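Local coordinates for protein cellulase (Uncultured bacterium, PDB 6XSO) that hydrolyses internal beta-1,4-glucan linkages as a broad-specificity endoglucanase of glycoside hydrolase family 5, probably acting on cellulose and related plant cell-wall polysaccharides, at residues Ser134-Asp139 / Asn207-Ser212; Leu169-Asn174 / Ala265-Ala270; Cys184-Ala189 / Thr197-Ala202; Gly292-Phe297 / Lys340-Ala345. All coordinates share one frame; numbering follows the deposited sequence.

Contact 1: residues Ser134-Asp139 / Asn207-Ser212; sequences SWIKAD and NGYARS
I136 lays its CG2 methyl over one face of the Y209 ring in a CH-pi contact, 3.8 Å from the ring centroid and 15° off the ring normal. The pair joins two parts of a TIM barrel: the loop that leads from strand 116-119 to helix 140-161, and helix 196-219 of the outer layer. CG2 sits over the hydroxyl end of the ring, with Y209 CZ its nearest atom at 3.7 Å. With CG1 beside the backbone N (chi1 -57°), CG2 stands opposite that N and faces Y209, while CG1 lies over the centre of the W135 ring. A beta-branched residue suits this place because its two arms serve two aromatic rings at once. Tyrosine suits the other side: its flat ring packs between helix and loop, and its OH bonds to N142 OD1, which also accepts the backbone N of K137. At the ring edge, near its plane, K137 O approaches Y209 CE2 to 3.5 Å. K137 leaves the backbone on the side away from the helix, and its NZ bonds to S134 OG at 2.8 Å and to S134 O at 3.1 Å besides its salt bridge with D128. A138 is the centre of an inverse gamma turn, closed by a weak bond of 2.9 Å from D139 N to K137 O, the same carbonyl oxygen that meets the tyrosine edge.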
loop_
_atom_site.group_PDB
_atom_site.type_symbol
_atom_site.label_atom_id
_atom_site.label_comp_id
_atom_site.label_asym_id
_atom_site.label_seq_id
_atom_site.Cartn_x
_atom_site.Cartn_y
_atom_site.Cartn_z
ATOM N N SER A 134 4.533 17.239 0.982
ATOM C CA SER A 134 3.992 16.316 -0.006
ATOM C C SER A 134 3.212 17.087 -1.065
ATOM O O SER A 134 2.534 18.076 -0.765
ATOM C CB SER A 134 3.069 15.309 0.669
ATOM O OG SER A 134 2.033 15.970 1.368
ATOM N N TRP A 135 3.303 16.632 -2.316
ATOM C CA TRP A 135 2.658 17.354 -3.405
ATOM C C TRP A 135 1.246 16.870 -3.704
ATOM O O TRP A 135 0.461 17.638 -4.277
ATOM C CB TRP A 135 3.521 17.374 -4.673
ATOM C CG TRP A 135 3.743 16.090 -5.392
ATOM C CD1 TRP A 135 4.681 15.148 -5.110
ATOM C CD2 TRP A 135 3.046 15.623 -6.558
ATOM N NE1 TRP A 135 4.600 14.103 -6.007
ATOM C CE2 TRP A 135 3.617 14.391 -6.919
ATOM C CE3 TRP A 135 1.995 16.130 -7.331
ATOM C CZ2 TRP A 135 3.167 13.652 -8.011
ATOM C CZ3 TRP A 135 1.551 15.394 -8.413
ATOM C CH2 TRP A 135 2.145 14.173 -8.747
ATOM N N ILE A 136 0.907 15.636 -3.330
ATOM C CA ILE A 136 -0.433 15.094 -3.518
ATOM C C ILE A 136 -1.155 15.251 -2.183
ATOM O O ILE A 136 -0.795 14.595 -1.202
ATOM C CB ILE A 136 -0.412 13.631 -3.972
ATOM C CG1 ILE A 136 0.386 13.490 -5.267
ATOM C CG2 ILE A 136 -1.838 13.111 -4.139
ATOM C CD1 ILE A 136 0.598 12.050 -5.684
ATOM N N LYS A 137 -2.157 16.120 -2.130
ATOM C CA LYS A 137 -2.892 16.367 -0.896
ATOM C C LYS A 137 -4.391 16.198 -1.104
ATOM O O LYS A 137 -4.927 16.493 -2.179
ATOM C CB LYS A 137 -2.631 17.776 -0.361
ATOM C CG LYS A 137 -1.162 18.067 -0.091
ATOM C CD LYS A 137 -1.022 19.309 0.767
ATOM C CE LYS A 137 0.405 19.643 1.124
ATOM N NZ LYS A 137 1.061 18.552 1.886
ATOM N N ALA A 138 -5.061 15.745 -0.041
ATOM C CA ALA A 138 -6.516 15.598 -0.024
ATOM C C ALA A 138 -7.117 16.972 0.229
ATOM O O ALA A 138 -7.543 17.320 1.335
ATOM C CB ALA A 138 -6.942 14.579 1.027
ATOM N N ASP A 139 -7.104 17.773 -0.831
ATOM C CA ASP A 139 -7.537 19.162 -0.819
ATOM C C ASP A 139 -7.972 19.415 -2.250
ATOM O O ASP A 139 -7.199 19.125 -3.168
ATOM C CB ASP A 139 -6.385 20.073 -0.433
ATOM C CG ASP A 139 -6.767 21.538 -0.466
ATOM O OD1 ASP A 139 -6.916 22.119 -1.574
ATOM O OD2 ASP A 139 -6.960 22.132 0.618
ATOM N N ASN A 207 -11.566 11.302 -3.878
ATOM C CA ASN A 207 -12.361 10.658 -4.912
ATOM C C ASN A 207 -11.921 11.094 -6.297
ATOM O O ASN A 207 -11.919 10.272 -7.216
ATOM C CB ASN A 207 -13.841 10.923 -4.678
ATOM C CG ASN A 207 -14.348 10.278 -3.407
ATOM O OD1 ASN A 207 -13.771 9.294 -2.917
ATOM N ND2 ASN A 207 -15.425 10.816 -2.860
ATOM N N GLY A 208 -11.481 12.347 -6.431
ATOM C CA GLY A 208 -10.952 12.818 -7.702
ATOM C C GLY A 208 -9.656 12.134 -8.088
ATOM O O GLY A 208 -9.502 11.687 -9.223
ATOM N N TYR A 209 -8.709 12.042 -7.148
ATOM C CA TYR A 209 -7.464 11.334 -7.444
ATOM C C TYR A 209 -7.735 9.868 -7.781
ATOM O O TYR A 209 -7.116 9.309 -8.700
ATOM C CB TYR A 209 -6.494 11.466 -6.273
ATOM C CG TYR A 209 -5.687 12.757 -6.263
ATOM C CD1 TYR A 209 -4.739 13.005 -7.251
ATOM C CD2 TYR A 209 -5.864 13.724 -5.266
ATOM C CE1 TYR A 209 -3.996 14.166 -7.264
ATOM C CE2 TYR A 209 -5.099 14.884 -5.256
ATOM C CZ TYR A 209 -4.176 15.096 -6.260
ATOM O OH TYR A 209 -3.369 16.205 -6.328
ATOM N N ALA A 210 -8.672 9.236 -7.070
ATOM C CA ALA A 210 -9.019 7.844 -7.360
ATOM C C ALA A 210 -9.545 7.687 -8.785
ATOM O O ALA A 210 -9.135 6.769 -9.507
ATOM C CB ALA A 210 -10.036 7.333 -6.336
ATOM N N ARG A 211 -10.464 8.571 -9.203
ATOM C CA ARG A 211 -10.982 8.580 -10.567
ATOM C C ARG A 211 -9.867 8.818 -11.578
ATOM O O ARG A 211 -9.781 8.137 -12.613
ATOM C CB ARG A 211 -11.975 9.731 -10.734
ATOM C CG ARG A 211 -13.376 9.539 -10.241
ATOM C CD ARG A 211 -14.309 10.563 -10.926
ATOM N NE ARG A 211 -13.850 11.960 -10.866
ATOM C CZ ARG A 211 -14.004 12.771 -9.813
ATOM N NH1 ARG A 211 -14.581 12.340 -8.703
ATOM N NH2 ARG A 211 -13.569 14.024 -9.865
ATOM N N SER A 212 -9.024 9.813 -11.303
ATOM C CA SER A 212 -7.943 10.145 -12.214
ATOM C C SER A 212 -7.010 8.960 -12.406
ATOM O O SER A 212 -6.572 8.696 -13.527
ATOM C CB SER A 212 -7.165 11.343 -11.677
ATOM O OG SER A 212 -7.786 12.571 -12.017
#

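Contact 2: residues Leu169-Asn174 / Ala265-Ala270; sequences LFESYN and AVQVHA
E171, at the end of strand 168-171, reaches into the barrel and takes a weak hydrogen bond on OE1 from Q267 NE2, 2.9 Å long and bent to 148° at the hydrogen. Both side chains are extended, with CG opposite the backbone N (chi1 164° and 168°), which carries their polar ends to the barrel interior. E171 OE2 has a salt bridge to R80 and bonds from N120 and N232. S172 and Y173 then turn outward to helix 196-219. Strand 229-232 separates the two strands in this TIM barrel, so they do not pair and side chains make the contact: E171 and Q267 from within the barrel, N174 from the loop beyond. N174 and E175 match the Asn-Glu pair of GH5 enzymes, whose glutamate is the acid/base, so E175 probably has that role. N174 OD1, which accepts from R80, lies 3.0 Å from H269 CE1, at the ring edge and in its plane. Glutamine suits its place because the amide donates to E171 while Q267 OE1 accepts from H269 NE2 at 2.8 Å; H269 ND1 bonds to E175. With an alanine in place of Q267, H269 NE2 would probably lose its acceptor and E171 OE1 a donor, leaving the imidazole freer to turn.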
loop_
_atom_site.group_PDB
_atom_site.type_symbol
_atom_site.label_atom_id
_atom_site.label_comp_id
_atom_site.label_asym_id
_atom_site.label_seq_id
_atom_site.Cartn_x
_atom_site.Cartn_y
_atom_site.Cartn_z
ATOM N N LEU A 169 -0.201 -5.443 -9.587
ATOM C CA LEU A 169 -1.295 -4.541 -9.263
ATOM C C LEU A 169 -0.745 -3.141 -9.033
ATOM O O LEU A 169 0.412 -2.975 -8.637
ATOM C CB LEU A 169 -2.045 -4.972 -7.983
ATOM C CG LEU A 169 -2.975 -6.178 -8.107
ATOM C CD1 LEU A 169 -2.180 -7.484 -7.996
ATOM C CD2 LEU A 169 -4.085 -6.150 -7.062
ATOM N N PHE A 170 -1.574 -2.122 -9.297
ATOM C CA PHE A 170 -1.205 -0.739 -9.047
ATOM C C PHE A 170 -2.069 -0.160 -7.929
ATOM O O PHE A 170 -3.270 -0.440 -7.853
ATOM C CB PHE A 170 -1.455 0.150 -10.271
ATOM C CG PHE A 170 -0.764 -0.279 -11.546
ATOM C CD1 PHE A 170 0.415 -1.022 -11.554
ATOM C CD2 PHE A 170 -1.303 0.114 -12.770
ATOM C CE1 PHE A 170 1.016 -1.376 -12.764
ATOM C CE2 PHE A 170 -0.704 -0.232 -13.971
ATOM C CZ PHE A 170 0.453 -0.976 -13.966
ATOM N N GLU A 171 -1.467 0.695 -7.092
ATOM C CA GLU A 171 -2.137 1.364 -5.982
ATOM C C GLU A 171 -2.031 2.877 -6.152
ATOM O O GLU A 171 -0.936 3.416 -6.292
ATOM C CB GLU A 171 -1.526 0.919 -4.650
ATOM C CG GLU A 171 -1.836 1.785 -3.445
ATOM C CD GLU A 171 -0.901 1.473 -2.284
ATOM O OE1 GLU A 171 -0.409 0.323 -2.218
ATOM O OE2 GLU A 171 -0.673 2.366 -1.431
ATOM N N SER A 172 -3.180 3.544 -6.080
ATOM C CA SER A 172 -3.327 4.929 -6.522
ATOM C C SER A 172 -2.404 5.912 -5.807
ATOM O O SER A 172 -1.837 6.809 -6.446
ATOM C CB SER A 172 -4.793 5.332 -6.318
ATOM O OG SER A 172 -5.201 5.179 -4.953
ATOM N N TYR A 173 -2.327 5.846 -4.485
ATOM C CA TYR A 173 -1.633 6.825 -3.630
ATOM C C TYR A 173 -1.622 6.188 -2.239
ATOM O O TYR A 173 -2.485 5.360 -1.920
ATOM C CB TYR A 173 -2.289 8.260 -3.617
ATOM C CG TYR A 173 -3.782 8.160 -3.458
ATOM C CD1 TYR A 173 -4.328 7.799 -2.234
ATOM C CD2 TYR A 173 -4.643 8.338 -4.539
ATOM C CE1 TYR A 173 -5.667 7.602 -2.089
ATOM C CE2 TYR A 173 -5.992 8.129 -4.403
ATOM C CZ TYR A 173 -6.487 7.739 -3.185
ATOM O OH TYR A 173 -7.827 7.506 -3.069
ATOM N N ASN A 174 -0.663 6.594 -1.410
ATOM C CA ASN A 174 -0.439 5.931 -0.124
ATOM C C ASN A 174 -1.295 6.471 1.021
ATOM O O ASN A 174 -2.327 5.879 1.350
ATOM C CB ASN A 174 1.065 5.992 0.212
ATOM C CG ASN A 174 1.375 5.388 1.538
ATOM O OD1 ASN A 174 0.880 4.289 1.850
ATOM N ND2 ASN A 174 2.203 6.070 2.347
ATOM N N ALA A 265 -9.990 -2.832 -5.813
ATOM C CA ALA A 265 -9.913 -3.116 -4.393
ATOM C C ALA A 265 -9.676 -1.817 -3.636
ATOM O O ALA A 265 -9.204 -0.824 -4.200
ATOM C CB ALA A 265 -8.768 -4.080 -4.081
ATOM N N VAL A 266 -10.017 -1.826 -2.344
ATOM C CA VAL A 266 -9.813 -0.681 -1.458
ATOM C C VAL A 266 -8.751 -1.045 -0.435
ATOM O O VAL A 266 -8.741 -2.164 0.095
ATOM C CB VAL A 266 -11.125 -0.253 -0.771
ATOM C CG1 VAL A 266 -10.883 0.766 0.362
ATOM C CG2 VAL A 266 -12.088 0.309 -1.815
ATOM N N GLN A 267 -7.863 -0.098 -0.148
ATOM C CA GLN A 267 -6.789 -0.335 0.806
ATOM C C GLN A 267 -6.828 0.640 1.974
ATOM O O GLN A 267 -7.057 1.844 1.805
ATOM C CB GLN A 267 -5.402 -0.275 0.114
ATOM C CG GLN A 267 -4.224 -0.221 1.100
ATOM C CD GLN A 267 -2.839 -0.264 0.469
ATOM O OE1 GLN A 267 -1.845 -0.062 1.158
ATOM N NE2 GLN A 267 -2.769 -0.553 -0.822
ATOM N N VAL A 268 -6.580 0.080 3.161
ATOM C CA VAL A 268 -6.371 0.808 4.395
ATOM C C VAL A 268 -5.106 0.260 5.050
ATOM O O VAL A 268 -4.586 -0.789 4.665
ATOM C CB VAL A 268 -7.556 0.646 5.354
ATOM C CG1 VAL A 268 -8.859 1.072 4.675
ATOM C CG2 VAL A 268 -7.665 -0.804 5.854
ATOM N N HIS A 269 -4.614 1.001 6.046
ATOM C CA HIS A 269 -3.495 0.561 6.879
ATOM C C HIS A 269 -3.983 0.419 8.312
ATOM O O HIS A 269 -4.999 1.002 8.699
ATOM C CB HIS A 269 -2.348 1.568 6.806
ATOM C CG HIS A 269 -1.796 1.727 5.424
ATOM N ND1 HIS A 269 -0.985 2.779 5.053
ATOM C CD2 HIS A 269 -1.955 0.966 4.318
ATOM C CE1 HIS A 269 -0.662 2.654 3.776
ATOM N NE2 HIS A 269 -1.262 1.579 3.300
ATOM N N ALA A 270 -3.283 -0.405 9.100
ATOM C CA ALA A 270 -3.703 -0.623 10.483
ATOM C C ALA A 270 -2.497 -0.880 11.372
ATOM O O ALA A 270 -1.754 -1.848 11.158
ATOM C CB ALA A 270 -4.649 -1.820 10.576
#

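Contact 3: residues Cys184-Ala189 / Thr197-Ala202; sequences CFASFA and TVATSA
This is a close, mostly apolar fit of a tight turn against a helix, in the connection that follows strand 168-171 of the barrel and at the start of helix 196-219, on the outside of the fold. Residues 185-188 form a type II beta turn, closed by F188 N to F185 O, and its central residues, A186 and S187, face the helix. A186 CB meets A202 CB at 3.4 Å, tighter than usual for two methyls, and A186 O rests 3.7 Å from A199 CB. Alanine suits all three places, since a bare methyl lets turn and helix come this close. S187 CB lies beside V198 CG1, 3.9 Å away. Serine, with the phi of 80° that this turn position requires, has its hydroxyl tucked back over its own backbone (chi1 84°), where OG donates to A186 O at 2.7 Å and also bonds to D195 N. With an alanine here, A186 O and D195 N would probably lose the hydroxyl that joins them, and the turn would be held less firmly. S187 N bonds to D178 and A186 N to Y203; contact between the segments is van der Waals, mostly among methyl and methylene groups, with these polar bonds beside it.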
loop_
_atom_site.group_PDB
_atom_site.type_symbol
_atom_site.label_atom_id
_atom_site.label_comp_id
_atom_site.label_asym_id
_atom_site.label_seq_id
_atom_site.Cartn_x
_atom_site.Cartn_y
_atom_site.Cartn_z
ATOM N N CYS A 184 -6.460 10.178 11.024
ATOM C CA CYS A 184 -7.703 9.636 11.573
ATOM C C CYS A 184 -8.908 9.915 10.683
ATOM O O CYS A 184 -9.618 8.987 10.279
ATOM C CB CYS A 184 -7.983 10.129 13.005
ATOM S SG CYS A 184 -6.623 9.857 14.151
ATOM N N PHE A 185 -9.149 11.186 10.369
ATOM C CA PHE A 185 -10.212 11.579 9.457
ATOM C C PHE A 185 -9.927 12.999 8.981
ATOM O O PHE A 185 -9.203 13.760 9.633
ATOM C CB PHE A 185 -11.597 11.444 10.117
ATOM C CG PHE A 185 -11.763 12.236 11.383
ATOM C CD1 PHE A 185 -12.132 13.575 11.351
ATOM C CD2 PHE A 185 -11.561 11.628 12.624
ATOM C CE1 PHE A 185 -12.282 14.298 12.538
ATOM C CE2 PHE A 185 -11.715 12.349 13.800
ATOM C CZ PHE A 185 -12.066 13.680 13.752
ATOM N N ALA A 186 -10.491 13.350 7.822
ATOM C CA ALA A 186 -10.208 14.656 7.243
ATOM C C ALA A 186 -10.667 15.766 8.185
ATOM O O ALA A 186 -11.795 15.748 8.697
ATOM C CB ALA A 186 -10.874 14.806 5.880
ATOM N N SER A 187 -9.774 16.732 8.413
ATOM C CA SER A 187 -9.952 17.939 9.244
ATOM C C SER A 187 -9.796 17.708 10.746
ATOM O O SER A 187 -10.010 18.635 11.521
ATOM C CB SER A 187 -11.244 18.714 8.933
ATOM O OG SER A 187 -12.369 18.202 9.620
ATOM N N PHE A 188 -9.366 16.515 11.177
ATOM C CA PHE A 188 -9.135 16.253 12.600
ATOM C C PHE A 188 -8.159 17.244 13.217
ATOM O O PHE A 188 -8.287 17.580 14.400
ATOM C CB PHE A 188 -8.661 14.805 12.761
ATOM C CG PHE A 188 -8.300 14.398 14.180
ATOM C CD1 PHE A 188 -9.204 14.543 15.222
ATOM C CD2 PHE A 188 -7.065 13.845 14.448
ATOM C CE1 PHE A 188 -8.866 14.155 16.503
ATOM C CE2 PHE A 188 -6.726 13.457 15.726
ATOM C CZ PHE A 188 -7.627 13.617 16.753
ATOM N N ALA A 189 -7.203 17.744 12.440
ATOM C CA ALA A 189 -6.195 18.663 12.965
ATOM C C ALA A 189 -6.650 20.118 12.972
ATOM O O ALA A 189 -5.881 20.995 13.388
ATOM C CB ALA A 189 -4.892 18.513 12.178
ATOM N N THR A 197 -15.661 22.463 5.832
ATOM C CA THR A 197 -15.169 22.902 4.528
ATOM C C THR A 197 -13.951 22.083 4.119
ATOM O O THR A 197 -13.860 21.579 2.994
ATOM C CB THR A 197 -14.810 24.393 4.595
ATOM O OG1 THR A 197 -15.854 25.117 5.272
ATOM C CG2 THR A 197 -14.606 24.967 3.188
ATOM N N VAL A 198 -13.011 21.927 5.040
ATOM C CA VAL A 198 -11.819 21.138 4.765
ATOM C C VAL A 198 -12.166 19.666 4.565
ATOM O O VAL A 198 -11.644 19.016 3.649
ATOM C CB VAL A 198 -10.810 21.334 5.909
ATOM C CG1 VAL A 198 -9.669 20.347 5.763
ATOM C CG2 VAL A 198 -10.289 22.761 5.901
ATOM N N ALA A 199 -13.042 19.115 5.406
ATOM C CA ALA A 199 -13.385 17.698 5.283
ATOM C C ALA A 199 -14.034 17.403 3.938
ATOM O O ALA A 199 -13.666 16.437 3.252
ATOM C CB ALA A 199 -14.311 17.267 6.422
ATOM N N THR A 200 -15.009 18.226 3.546
ATOM C CA THR A 200 -15.702 18.020 2.278
ATOM C C THR A 200 -14.736 18.140 1.110
ATOM O O THR A 200 -14.810 17.363 0.147
ATOM C CB THR A 200 -16.855 19.025 2.171
ATOM O OG1 THR A 200 -17.810 18.766 3.207
ATOM C CG2 THR A 200 -17.531 18.940 0.815
ATOM N N SER A 201 -13.811 19.105 1.186
ATOM C CA SER A 201 -12.799 19.271 0.150
ATOM C C SER A 201 -11.922 18.037 0.058
ATOM O O SER A 201 -11.573 17.583 -1.042
ATOM C CB SER A 201 -11.944 20.498 0.487
ATOM O OG SER A 201 -11.026 20.810 -0.548
ATOM N N ALA A 202 -11.579 17.478 1.215
ATOM C CA ALA A 202 -10.643 16.363 1.279
ATOM C C ALA A 202 -11.218 15.116 0.632
ATOM O O ALA A 202 -10.534 14.454 -0.156
ATOM C CB ALA A 202 -10.297 16.108 2.739
#

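Contact 4: residues Gly292-Phe297 / Lys340-Ala345; sequences GLNTYF and KALGIA
L293 and I344 meet methyl to methyl, CD1 to CD1 at 4.2 Å, where helix 279-298 passes the link between helix 325-341 and strand 345-349 of the TIM barrel. The leucine runs crosswise to the isoleucine. The I344 chain is extended, with chi2 at 175°, and this carries CD1 out to the leucine. Nearer the surface, L342 CD2 lies against the amide of N294, 3.7 Å from OD1 and 3.8 Å from CG. N294 has its CG opposite the backbone N, chi1 -171°, which brings the amide alongside L342 CD2 while N294 CB also comes within 4.2 Å of the same methyl. Asparagine suits a partly buried site, since its amide can lie against a methyl and still be near solvent. Leucine and isoleucine suit the deeper side: beneath them lies strand 304-309, where L293 and I344 both touch I306 and L293 also touches V304. M290 of helix 279-298 packs on L342 and I344, and V298 on I344. L342 and I344 are placed by the end of helix 325-341. G343, with phi at 73°, closes a Schellman motif that turns the chain out of the last helical turn and sends I344 inward, so a glycine fits where positive phi is needed. One of the bonds back into that turn runs from G343 N to K340 O, 3.0 Å long.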
loop_
_atom_site.group_PDB
_atom_site.type_symbol
_atom_site.label_atom_id
_atom_site.label_comp_id
_atom_site.label_asym_id
_atom_site.label_seq_id
_atom_site.Cartn_x
_atom_site.Cartn_y
_atom_site.Cartn_z
ATOM N N GLY A 292 -15.923 -2.876 10.284
ATOM C CA GLY A 292 -16.097 -1.671 9.485
ATOM C C GLY A 292 -15.715 -1.884 8.036
ATOM O O GLY A 292 -16.406 -1.418 7.125
ATOM N N LEU A 293 -14.618 -2.601 7.811
ATOM C CA LEU A 293 -14.205 -2.921 6.450
ATOM C C LEU A 293 -15.245 -3.793 5.766
ATOM O O LEU A 293 -15.509 -3.627 4.565
ATOM C CB LEU A 293 -12.835 -3.596 6.456
ATOM C CG LEU A 293 -11.720 -2.783 7.132
ATOM C CD1 LEU A 293 -10.403 -3.537 7.136
ATOM C CD2 LEU A 293 -11.545 -1.414 6.457
ATOM N N ASN A 294 -15.864 -4.713 6.514
ATOM C CA ASN A 294 -16.928 -5.526 5.940
ATOM C C ASN A 294 -18.147 -4.676 5.618
ATOM O O ASN A 294 -18.733 -4.794 4.537
ATOM C CB ASN A 294 -17.275 -6.675 6.879
ATOM C CG ASN A 294 -18.213 -7.671 6.252
ATOM O OD1 ASN A 294 -18.048 -8.078 5.110
ATOM N ND2 ASN A 294 -19.232 -8.044 6.993
ATOM N N THR A 295 -18.559 -3.816 6.553
ATOM C CA THR A 295 -19.756 -3.004 6.346
ATOM C C THR A 295 -19.655 -2.160 5.082
ATOM O O THR A 295 -20.579 -2.145 4.259
ATOM C CB THR A 295 -19.983 -2.112 7.568
ATOM O OG1 THR A 295 -20.371 -2.924 8.680
ATOM C CG2 THR A 295 -21.089 -1.089 7.317
ATOM N N TYR A 296 -18.545 -1.443 4.907
ATOM C CA TYR A 296 -18.475 -0.468 3.824
ATOM C C TYR A 296 -17.985 -1.053 2.510
ATOM O O TYR A 296 -18.329 -0.521 1.444
ATOM C CB TYR A 296 -17.621 0.734 4.250
ATOM C CG TYR A 296 -18.323 1.520 5.321
ATOM C CD1 TYR A 296 -19.313 2.435 4.993
ATOM C CD2 TYR A 296 -18.052 1.303 6.665
ATOM C CE1 TYR A 296 -19.998 3.136 5.976
ATOM C CE2 TYR A 296 -18.744 2.005 7.661
ATOM C CZ TYR A 296 -19.705 2.921 7.305
ATOM O OH TYR A 296 -20.401 3.619 8.281
ATOM N N PHE A 297 -17.200 -2.139 2.549
ATOM C CA PHE A 297 -16.589 -2.667 1.332
ATOM C C PHE A 297 -16.875 -4.144 1.082
ATOM O O PHE A 297 -17.553 -4.469 0.097
ATOM C CB PHE A 297 -15.077 -2.350 1.312
ATOM C CG PHE A 297 -14.780 -0.878 1.492
ATOM C CD1 PHE A 297 -15.179 0.042 0.545
ATOM C CD2 PHE A 297 -14.146 -0.417 2.633
ATOM C CE1 PHE A 297 -14.946 1.404 0.737
ATOM C CE2 PHE A 297 -13.906 0.936 2.816
ATOM C CZ PHE A 297 -14.300 1.840 1.869
ATOM N N LYS A 340 -8.270 -13.284 7.144
ATOM C CA LYS A 340 -8.429 -14.389 6.202
ATOM C C LYS A 340 -9.886 -14.817 6.084
ATOM O O LYS A 340 -10.360 -15.134 4.983
ATOM C CB LYS A 340 -7.545 -15.566 6.634
ATOM C CG LYS A 340 -7.537 -16.781 5.681
ATOM C CD LYS A 340 -6.711 -17.932 6.234
ATOM C CE LYS A 340 -6.589 -19.060 5.196
ATOM N NZ LYS A 340 -5.916 -20.279 5.746
ATOM N N ALA A 341 -10.608 -14.841 7.208
ATOM C CA ALA A 341 -12.004 -15.257 7.184
ATOM C C ALA A 341 -12.861 -14.334 6.324
ATOM O O ALA A 341 -13.882 -14.774 5.784
ATOM C CB ALA A 341 -12.547 -15.342 8.608
ATOM N N LEU A 342 -12.475 -13.063 6.201
ATOM C CA LEU A 342 -13.180 -12.096 5.366
ATOM C C LEU A 342 -12.607 -11.972 3.964
ATOM O O LEU A 342 -13.127 -11.180 3.165
ATOM C CB LEU A 342 -13.157 -10.724 6.031
ATOM C CG LEU A 342 -14.229 -10.590 7.103
ATOM C CD1 LEU A 342 -13.960 -9.356 7.931
ATOM C CD2 LEU A 342 -15.629 -10.503 6.479
ATOM N N GLY A 343 -11.537 -12.695 3.649
ATOM C CA GLY A 343 -10.892 -12.543 2.358
ATOM C C GLY A 343 -10.097 -11.265 2.202
ATOM O O GLY A 343 -9.918 -10.796 1.068
ATOM N N ILE A 344 -9.601 -10.702 3.308
ATOM C CA ILE A 344 -8.808 -9.476 3.335
ATOM C C ILE A 344 -7.334 -9.853 3.405
ATOM O O ILE A 344 -6.933 -10.656 4.257
ATOM C CB ILE A 344 -9.206 -8.613 4.548
ATOM C CG1 ILE A 344 -10.654 -8.134 4.407
ATOM C CG2 ILE A 344 -8.208 -7.482 4.759
ATOM C CD1 ILE A 344 -11.165 -7.372 5.624
ATOM N N ALA A 345 -6.531 -9.316 2.489
ATOM C CA ALA A 345 -5.101 -9.589 2.483
ATOM C C ALA A 345 -4.376 -8.600 3.386
ATOM O O ALA A 345 -4.769 -7.438 3.500
ATOM C CB ALA A 345 -4.537 -9.464 1.069
#

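In the fold
All four contacts belong to one TIM barrel, from its interior to its outer helices and loops. Contact 2 lies inside it, its centre about 5 Å from that of the chain, beside R80, E175 and E308, the last two probably the catalytic pair of this GH5 enzyme. Contacts 1 and 4 pack outward from it, their centres about 13 and 14 Å from that of contact 2. Y173 CE2 touches Y209 CB at 3.9 Å on one side, and V268 CG2 touches L293 CD2 at 4.0 Å on the other. Contact 3 shares helix 196-219 with contact 1, meeting it where A138 O lies 3.3 Å from A202 CB. Contacts 3 and 4 are farthest apart, with centres about 25 Å from each other.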